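Local coordinates for protein uronate isomerase (Caulobacter crescentus, PDB 2Q01) that interconverts D-glucuronate and D-fructuronate, and likewise galacturonate and tagaturonate, as the uronate isomerase of sugar-acid metabolism in Caulobacter crescentus, at residues 70-73 against 74-77; 101-104 against 105-109; 315-318 against 319-322; 423-426 against 427-431. All coordinates share one frame; numbering follows the deposited sequence.

Interaction 1. Residues 70-73 against 74-77. With K (potassium ion), chain D.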
# COMPACT_ATOMS: atom_id res chain seq x y z
N PHE B 70 -15.96 -13.48 -17.53
CA PHE B 70 -15.17 -14.38 -18.37
C PHE B 70 -13.65 -14.38 -18.13
O PHE B 70 -12.98 -15.35 -18.45
CB PHE B 70 -15.57 -14.37 -19.87
CG PHE B 70 -15.39 -13.05 -20.58
CD1 PHE B 70 -16.50 -12.33 -21.00
CD2 PHE B 70 -14.12 -12.57 -20.91
CE1 PHE B 70 -16.36 -11.13 -21.69
CE2 PHE B 70 -13.97 -11.36 -21.59
CZ PHE B 70 -15.09 -10.64 -21.99
N ARG B 71 -13.14 -13.29 -17.56
CA ARG B 71 -11.76 -13.28 -17.07
C ARG B 71 -11.48 -14.49 -16.19
O ARG B 71 -10.63 -15.32 -16.52
CB ARG B 71 -11.49 -11.99 -16.29
CG ARG B 71 -10.85 -10.88 -17.12
CD ARG B 71 -10.61 -9.64 -16.28
NE ARG B 71 -9.81 -9.92 -15.09
CZ ARG B 71 -8.50 -9.71 -15.01
NH1 ARG B 71 -7.85 -10.00 -13.89
NH2 ARG B 71 -7.84 -9.21 -16.04
N MET B 72 -12.19 -14.58 -15.07
CA MET B 72 -12.02 -15.69 -14.13
C MET B 72 -12.08 -17.04 -14.81
O MET B 72 -11.26 -17.92 -14.53
CB MET B 72 -13.09 -15.68 -13.03
CG MET B 72 -12.72 -15.04 -11.70
SD MET B 72 -11.37 -15.73 -10.73
CE MET B 72 -11.37 -17.45 -11.17
N LEU B 73 -13.06 -17.21 -15.69
CA LEU B 73 -13.21 -18.47 -16.39
C LEU B 73 -12.04 -18.71 -17.34
O LEU B 73 -11.43 -19.77 -17.29
CB LEU B 73 -14.58 -18.57 -17.08
CG LEU B 73 -15.71 -19.06 -16.15
CD1 LEU B 73 -16.50 -17.91 -15.59
CD2 LEU B 73 -16.64 -20.00 -16.88
N TYR B 74 -11.69 -17.70 -18.14
CA TYR B 74 -10.52 -17.77 -19.02
C TYR B 74 -9.24 -18.05 -18.24
O TYR B 74 -8.35 -18.76 -18.71
CB TYR B 74 -10.34 -16.49 -19.84
CG TYR B 74 -9.21 -16.54 -20.84
CD1 TYR B 74 -9.31 -17.33 -21.98
CD2 TYR B 74 -8.05 -15.81 -20.65
CE1 TYR B 74 -8.28 -17.38 -22.91
CE2 TYR B 74 -7.02 -15.85 -21.57
CZ TYR B 74 -7.14 -16.63 -22.70
OH TYR B 74 -6.12 -16.68 -23.62
N SER B 75 -9.19 -17.49 -17.04
CA SER B 75 -8.08 -17.69 -16.13
C SER B 75 -7.95 -19.12 -15.63
O SER B 75 -6.91 -19.49 -15.08
CB SER B 75 -8.19 -16.73 -14.94
OG SER B 75 -8.88 -17.31 -13.85
N GLN B 76 -9.00 -19.92 -15.79
CA GLN B 76 -9.03 -21.27 -15.24
C GLN B 76 -9.10 -22.36 -16.31
O GLN B 76 -9.30 -23.53 -15.99
CB GLN B 76 -10.17 -21.39 -14.22
CG GLN B 76 -9.86 -20.72 -12.89
CD GLN B 76 -9.07 -21.62 -11.94
OE1 GLN B 76 -9.30 -22.83 -11.87
NE2 GLN B 76 -8.14 -21.02 -11.21
N GLY B 77 -8.93 -21.97 -17.57
CA GLY B 77 -8.83 -22.92 -18.67
C GLY B 77 -10.01 -22.95 -19.63
O GLY B 77 -10.03 -23.76 -20.56
K K D . -4.71 -18.32 -13.42
O HOH W 1 -4.62 -20.95 -13.35
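S75 turns its hydroxyl back onto M72 where a helix runs out, OG donating a short 2.5 Å hydrogen bond to M72 O; serine suits the place because its short side chain can fold back to the carbonyl three residues earlier. Beside that bond the methyl CE of M72 rests 3.7 Å from S75 OG and 4.0 Å from Q76 CG. The methionine chain bends at chi2 (-62°) and again at chi3, which carries its end back so that it runs alongside Q76, the two pointing the same way.

The backbone gives the frame for these touches. S75 N still donates to R71 O at 2.7 Å, an i to i+4 bond, whereas Q76 N reaches only three residues back, to L73 O at 2.9 Å, arriving from above the carbonyl plane. The helix 67-74 thus ends in a type I beta turn from Y74 to G77, and G77 leaves it with a positive phi of 110°, easy for a residue without a side chain.

S75 O points out of the turn and binds a potassium ion at 3.0 Å, and a water stands 2.6 Å from the same ion. A375 O, Y378 O, L381 O and N411 OD1 of the second subunit complete the site. R71 reaches away from the turn, NH2 bonding to G329 O of its own chain and NH1 to P373 O of the second subunit.

Interaction 2. Residues 101-104 against 105-109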
# COMPACT_ATOMS: atom_id res chain seq x y z
N ARG B 101 -24.30 -23.14 -19.05
CA ARG B 101 -23.98 -24.37 -18.32
C ARG B 101 -22.54 -24.38 -17.81
O ARG B 101 -22.28 -24.85 -16.70
CB ARG B 101 -24.22 -25.58 -19.23
CG ARG B 101 -24.68 -26.84 -18.52
CD ARG B 101 -26.20 -26.89 -18.45
NE ARG B 101 -26.81 -26.84 -19.78
CZ ARG B 101 -27.12 -27.90 -20.51
NH1 ARG B 101 -26.88 -29.12 -20.06
NH2 ARG B 101 -27.67 -27.74 -21.71
N VAL B 102 -21.61 -23.89 -18.64
CA VAL B 102 -20.18 -23.83 -18.29
C VAL B 102 -19.94 -22.81 -17.18
O VAL B 102 -19.19 -23.08 -16.23
CB VAL B 102 -19.29 -23.52 -19.53
CG1 VAL B 102 -17.82 -23.37 -19.14
CG2 VAL B 102 -19.42 -24.62 -20.57
N PHE B 103 -20.59 -21.65 -17.29
CA PHE B 103 -20.53 -20.62 -16.27
C PHE B 103 -21.07 -21.10 -14.93
O PHE B 103 -20.45 -20.88 -13.88
CB PHE B 103 -21.29 -19.37 -16.71
CG PHE B 103 -21.51 -18.37 -15.60
CD1 PHE B 103 -20.44 -17.67 -15.05
CD2 PHE B 103 -22.78 -18.14 -15.10
CE1 PHE B 103 -20.64 -16.76 -14.03
CE2 PHE B 103 -22.99 -17.23 -14.07
CZ PHE B 103 -21.91 -16.54 -13.54
N ALA B 104 -22.23 -21.75 -14.97
CA ALA B 104 -22.89 -22.28 -13.79
C ALA B 104 -22.02 -23.31 -13.08
O ALA B 104 -21.89 -23.26 -11.85
CB ALA B 104 -24.21 -22.90 -14.16
N SER B 105 -21.39 -24.19 -13.86
CA SER B 105 -20.48 -25.22 -13.34
C SER B 105 -19.17 -24.66 -12.79
O SER B 105 -18.41 -25.37 -12.13
CB SER B 105 -20.17 -26.26 -14.42
OG SER B 105 -21.36 -26.86 -14.89
N HIS B 106 -18.92 -23.38 -13.08
CA HIS B 106 -17.71 -22.69 -12.64
C HIS B 106 -18.03 -21.46 -11.78
O HIS B 106 -17.16 -20.64 -11.53
CB HIS B 106 -16.86 -22.30 -13.84
CG HIS B 106 -16.17 -23.45 -14.49
ND1 HIS B 106 -16.58 -23.97 -15.71
CD2 HIS B 106 -15.11 -24.20 -14.10
CE1 HIS B 106 -15.79 -24.98 -16.04
NE2 HIS B 106 -14.90 -25.14 -15.08
N PHE B 107 -19.28 -21.35 -11.33
CA PHE B 107 -19.73 -20.21 -10.52
C PHE B 107 -19.05 -20.16 -9.15
O PHE B 107 -18.93 -19.09 -8.56
CB PHE B 107 -21.26 -20.21 -10.41
CG PHE B 107 -21.84 -18.99 -9.74
CD1 PHE B 107 -21.46 -17.71 -10.13
CD2 PHE B 107 -22.77 -19.13 -8.71
CE1 PHE B 107 -21.98 -16.58 -9.50
CE2 PHE B 107 -23.31 -18.01 -8.08
CZ PHE B 107 -22.92 -16.73 -8.48
N TYR B 108 -18.59 -21.32 -8.66
CA TYR B 108 -17.82 -21.44 -7.41
C TYR B 108 -16.52 -20.60 -7.40
O TYR B 108 -16.02 -20.23 -6.33
CB TYR B 108 -17.50 -22.91 -7.11
CG TYR B 108 -16.46 -23.54 -8.02
CD1 TYR B 108 -16.81 -24.02 -9.28
CD2 TYR B 108 -15.13 -23.64 -7.63
CE1 TYR B 108 -15.87 -24.59 -10.12
CE2 TYR B 108 -14.17 -24.21 -8.46
CZ TYR B 108 -14.55 -24.68 -9.71
OH TYR B 108 -13.63 -25.25 -10.56
N LEU B 109 -15.98 -20.32 -8.58
CA LEU B 109 -14.75 -19.55 -8.69
C LEU B 109 -14.89 -18.16 -8.06
O LEU B 109 -13.93 -17.60 -7.54
CB LEU B 109 -14.34 -19.41 -10.16
CG LEU B 109 -13.25 -20.36 -10.65
CD1 LEU B 109 -13.23 -21.63 -9.81
CD2 LEU B 109 -13.44 -20.69 -12.12
O HOH W 2 -20.54 -23.49 -9.43
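From R101 to F107 the backbone passes from i to i+4 bonding, S105 N to R101 O, into the i to i+3 bonds H106 N to F103 O and F107 N to A104 O, the last a long 3.3 Å, as helix 96-105 unwinds into a short 3-10 turn. S105 adds its side chain to the end of the helix: OG donates to R101 O at 2.9 Å, so this carbonyl is gripped twice by one residue, N and OG coming from opposite faces of its plane. A small hydroxyl with chi1 -58°, lying beside its own backbone N, is well shaped for that.

H106 performs a similar service one residue on. Its ring lies alongside V102 and ND1 donates to V102 O at 2.8 Å, with the carbonyl oxygen tilted only 17° from the ring plane. V102 CG1 sits 3.7 Å from the same ND1, so a branched apolar chain flanks the polar edge. F103 and F107, also pointing the same way, meet obliquely, planes at 56°, with CZ of F103 3.6 Å from CD1 of F107. Water 2 donates to A104 O at 2.8 Å, and Y108 N gives it a weak bond; the Y108 ring meets Y410 of the second subunit edge-to-face.

Both phenylalanines are buried, their large apolar rings filling the space between this turn and L119 of helix 114-126. F103 and H106 rest on L73 of helix 67-74, and A104 packs on A138 of helix 138-149.

Interaction 3. Residues 315-318 against 319-322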
# COMPACT_ATOMS: atom_id res chain seq x y z
N ASN B 315 -4.83 -4.07 -23.41
CA ASN B 315 -4.54 -5.14 -24.37
C ASN B 315 -3.22 -5.84 -24.09
O ASN B 315 -2.41 -6.05 -24.99
CB ASN B 315 -4.62 -4.61 -25.81
CG ASN B 315 -5.90 -3.85 -26.09
OD1 ASN B 315 -7.00 -4.32 -25.77
ND2 ASN B 315 -5.78 -2.67 -26.67
N HIS B 316 -3.04 -6.22 -22.83
CA HIS B 316 -1.82 -6.87 -22.34
C HIS B 316 -1.60 -8.24 -22.98
O HIS B 316 -0.46 -8.62 -23.25
CB HIS B 316 -1.90 -6.98 -20.82
CG HIS B 316 -0.61 -7.37 -20.17
ND1 HIS B 316 -0.27 -8.69 -19.93
CD2 HIS B 316 0.41 -6.62 -19.71
CE1 HIS B 316 0.92 -8.73 -19.35
NE2 HIS B 316 1.35 -7.49 -19.20
N ASN B 317 -2.69 -8.97 -23.21
CA ASN B 317 -2.65 -10.22 -23.96
C ASN B 317 -2.67 -9.88 -25.44
O ASN B 317 -3.69 -9.43 -25.98
CB ASN B 317 -3.86 -11.08 -23.59
CG ASN B 317 -3.64 -12.57 -23.86
OD1 ASN B 317 -3.96 -13.41 -23.02
ND2 ASN B 317 -3.14 -12.90 -25.05
N VAL B 318 -1.53 -10.09 -26.10
CA VAL B 318 -1.35 -9.72 -27.51
C VAL B 318 -2.11 -10.69 -28.42
O VAL B 318 -2.77 -10.26 -29.37
CB VAL B 318 0.16 -9.64 -27.90
CG1 VAL B 318 0.32 -9.11 -29.32
CG2 VAL B 318 0.92 -8.76 -26.93
N GLY B 319 -2.03 -11.98 -28.10
CA GLY B 319 -2.77 -13.02 -28.81
C GLY B 319 -4.27 -12.79 -28.81
O GLY B 319 -4.93 -12.92 -29.85
N LEU B 320 -4.80 -12.42 -27.65
CA LEU B 320 -6.21 -12.09 -27.47
C LEU B 320 -6.63 -10.81 -28.19
O LEU B 320 -7.79 -10.68 -28.61
CB LEU B 320 -6.52 -11.99 -25.97
CG LEU B 320 -7.95 -11.87 -25.43
CD1 LEU B 320 -8.72 -13.16 -25.65
CD2 LEU B 320 -7.91 -11.53 -23.95
N LEU B 321 -5.71 -9.86 -28.33
CA LEU B 321 -5.96 -8.63 -29.09
C LEU B 321 -6.10 -8.91 -30.60
O LEU B 321 -6.89 -8.27 -31.29
CB LEU B 321 -4.87 -7.58 -28.82
CG LEU B 321 -4.81 -6.30 -29.67
CD1 LEU B 321 -6.04 -5.43 -29.48
CD2 LEU B 321 -3.54 -5.52 -29.36
N ASN B 322 -5.33 -9.89 -31.08
CA ASN B 322 -5.40 -10.31 -32.48
C ASN B 322 -6.70 -11.06 -32.79
O ASN B 322 -7.38 -10.74 -33.77
CB ASN B 322 -4.19 -11.16 -32.88
CG ASN B 322 -2.88 -10.38 -32.85
OD1 ASN B 322 -2.84 -9.18 -33.13
ND2 ASN B 322 -1.78 -11.07 -32.52
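The start of helix 318-323 has N317 at its N-cap position, and the side chains just before and within the first turn meet there. N317 does not turn its oxygen to the helix. Its CG lies anti to the backbone N (chi1 -157°), which sets the amide against L320, CG being 3.6 Å from L320 CB, and the two side chains cross at about a right angle. ND2 faces the N-terminal end of the helix, 3.1 Å from L320 N, but as two donors they form no bond. OD1 instead accepts from H377 NE2 and N351 ND2 of the second subunit, so an asparagine serves here as an interface residue.

Two residues earlier, N315 has a left-handed backbone conformation (phi 59°), which asparagine tolerates well. Its flat amide slants across L321, with CG 3.7 Å from CD1, and CB 3.8 Å from L321 CD2. One leucine branch thus packs on the amide group, the other on CB.

Backbone bonds from L321 N to N317 O and from N322 N to V318 O, 3.1 Å each, begin the helix. Asparagine is common at the N-cap position of a helix, but here its oxygen is turned to the neighbouring subunit in place of capping.

Interaction 4. Residues 423-426 against 427-431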
# COMPACT_ATOMS: atom_id res chain seq x y z
N LEU B 423 -28.27 -4.63 -15.41
CA LEU B 423 -28.98 -5.27 -14.30
C LEU B 423 -28.21 -5.26 -12.98
O LEU B 423 -28.81 -5.44 -11.91
CB LEU B 423 -29.34 -6.70 -14.67
CG LEU B 423 -30.78 -6.93 -15.14
CD1 LEU B 423 -31.01 -6.39 -16.55
CD2 LEU B 423 -31.06 -8.41 -15.09
N SER B 424 -26.90 -5.05 -13.06
CA SER B 424 -26.04 -4.98 -11.89
C SER B 424 -25.98 -3.57 -11.30
O SER B 424 -25.40 -3.37 -10.24
CB SER B 424 -24.63 -5.47 -12.23
OG SER B 424 -24.62 -6.85 -12.56
N ILE B 425 -26.58 -2.60 -11.99
CA ILE B 425 -26.55 -1.19 -11.53
C ILE B 425 -27.13 -0.99 -10.11
O ILE B 425 -26.41 -0.44 -9.26
CB ILE B 425 -27.12 -0.18 -12.59
CG1 ILE B 425 -26.14 -0.04 -13.75
CG2 ILE B 425 -27.41 1.18 -11.97
CD1 ILE B 425 -26.62 0.92 -14.84
N PRO B 426 -28.39 -1.42 -9.85
CA PRO B 426 -28.86 -1.36 -8.45
C PRO B 426 -28.05 -2.20 -7.46
O PRO B 426 -27.89 -1.78 -6.31
CB PRO B 426 -30.30 -1.86 -8.55
CG PRO B 426 -30.36 -2.65 -9.79
CD PRO B 426 -29.45 -1.94 -10.73
N ALA B 427 -27.55 -3.35 -7.90
CA ALA B 427 -26.65 -4.20 -7.10
C ALA B 427 -25.37 -3.49 -6.66
O ALA B 427 -24.97 -3.59 -5.51
CB ALA B 427 -26.30 -5.47 -7.87
N ARG B 428 -24.76 -2.76 -7.60
CA ARG B 428 -23.49 -2.07 -7.38
C ARG B 428 -23.63 -0.83 -6.52
O ARG B 428 -22.76 -0.52 -5.71
CB ARG B 428 -22.86 -1.69 -8.73
CG ARG B 428 -22.22 -2.85 -9.44
CD ARG B 428 -22.05 -2.56 -10.92
NE ARG B 428 -21.64 -3.75 -11.67
CZ ARG B 428 -20.38 -4.15 -11.82
NH1 ARG B 428 -19.38 -3.47 -11.28
NH2 ARG B 428 -20.13 -5.25 -12.52
N HIS B 429 -24.73 -0.11 -6.72
CA HIS B 429 -25.06 1.06 -5.90
C HIS B 429 -25.45 0.68 -4.47
O HIS B 429 -25.15 1.43 -3.55
CB HIS B 429 -26.16 1.90 -6.55
CG HIS B 429 -25.63 2.96 -7.45
ND1 HIS B 429 -25.26 2.71 -8.76
CD2 HIS B 429 -25.40 4.28 -7.25
CE1 HIS B 429 -24.82 3.82 -9.31
NE2 HIS B 429 -24.90 4.79 -8.42
N ASP B 430 -26.09 -0.48 -4.30
CA ASP B 430 -26.39 -1.01 -2.98
C ASP B 430 -25.13 -1.33 -2.18
O ASP B 430 -25.05 -1.02 -0.99
CB ASP B 430 -27.27 -2.25 -3.06
CG ASP B 430 -27.96 -2.56 -1.75
OD1 ASP B 430 -27.53 -3.49 -1.04
OD2 ASP B 430 -28.92 -1.84 -1.42
N VAL B 431 -24.14 -1.95 -2.84
CA VAL B 431 -22.83 -2.25 -2.23
C VAL B 431 -22.14 -0.96 -1.78
O VAL B 431 -21.60 -0.89 -0.68
CB VAL B 431 -21.92 -3.03 -3.22
CG1 VAL B 431 -20.48 -3.13 -2.72
CG2 VAL B 431 -22.47 -4.41 -3.45
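R428 lays its side chain back along the first turn of helix 425-445, over S424. Its CG is anti to the carbonyl carbon (chi1 -76°) and the chain then stays extended to NE, which carries CG to 3.3 Å from S424 O; S424 CB lies at the edge of the guanidinium, near its plane. NE is buried and finds no hydrogen-bond partner in the model; the charged end is instead held by cation-pi contacts with W118 and Y68 and a long, weak ion pair with D391, so the long arginine suits a place where its stem lines the helix and its head lies among rings.

The next residue, H429, lies one turn on from I425 and points the same way. Its chi1 of -90° brings ND1 to 3.4 Å from I425 O, a weak bond, with that oxygen in the plane of the ring at its edge; H429 N gives the same oxygen its regular 3.1 Å bond.

P426 has no N-H, which costs nothing in the first turn, where the backbone N-H groups have no helix carbonyl before them, and its O accepts from D430 N at 3.0 Å. The D430 carboxylate forms salt bridges with R13 and R434 and a hydrogen bond with Y29.

I425, P426 and H429 all touch I37 of strand 37-39, and H429 NE2 bonds to I38 O there, a helix-on-strand packing consistent with the TIM-barrel fold of this superfamily.

How the interactions relate
All four contacts lie at helix ends; interactions 1 and 4 are buried, 2 and 3 partly so. Interactions 1 and 2 close two successive helices, 67-74 and 96-105, and pack on each other: M72 CE is 3.5 Å from L109 CG, and L73 lies against F103 and H106. Interactions 3 and 4 instead begin helices. Interactions 1 and 3 both face the second subunit, with a potassium-binding carbonyl and an asparagine oxygen respectively; interaction 2, which adds aromatic packing, reaches it through Y108 and L109. Interaction 4, whose centre is about 13 Å from the centre of the chain, touches no other subunit: H429 and D430 find their polar partners within the chain, while R428 NE has none in the model.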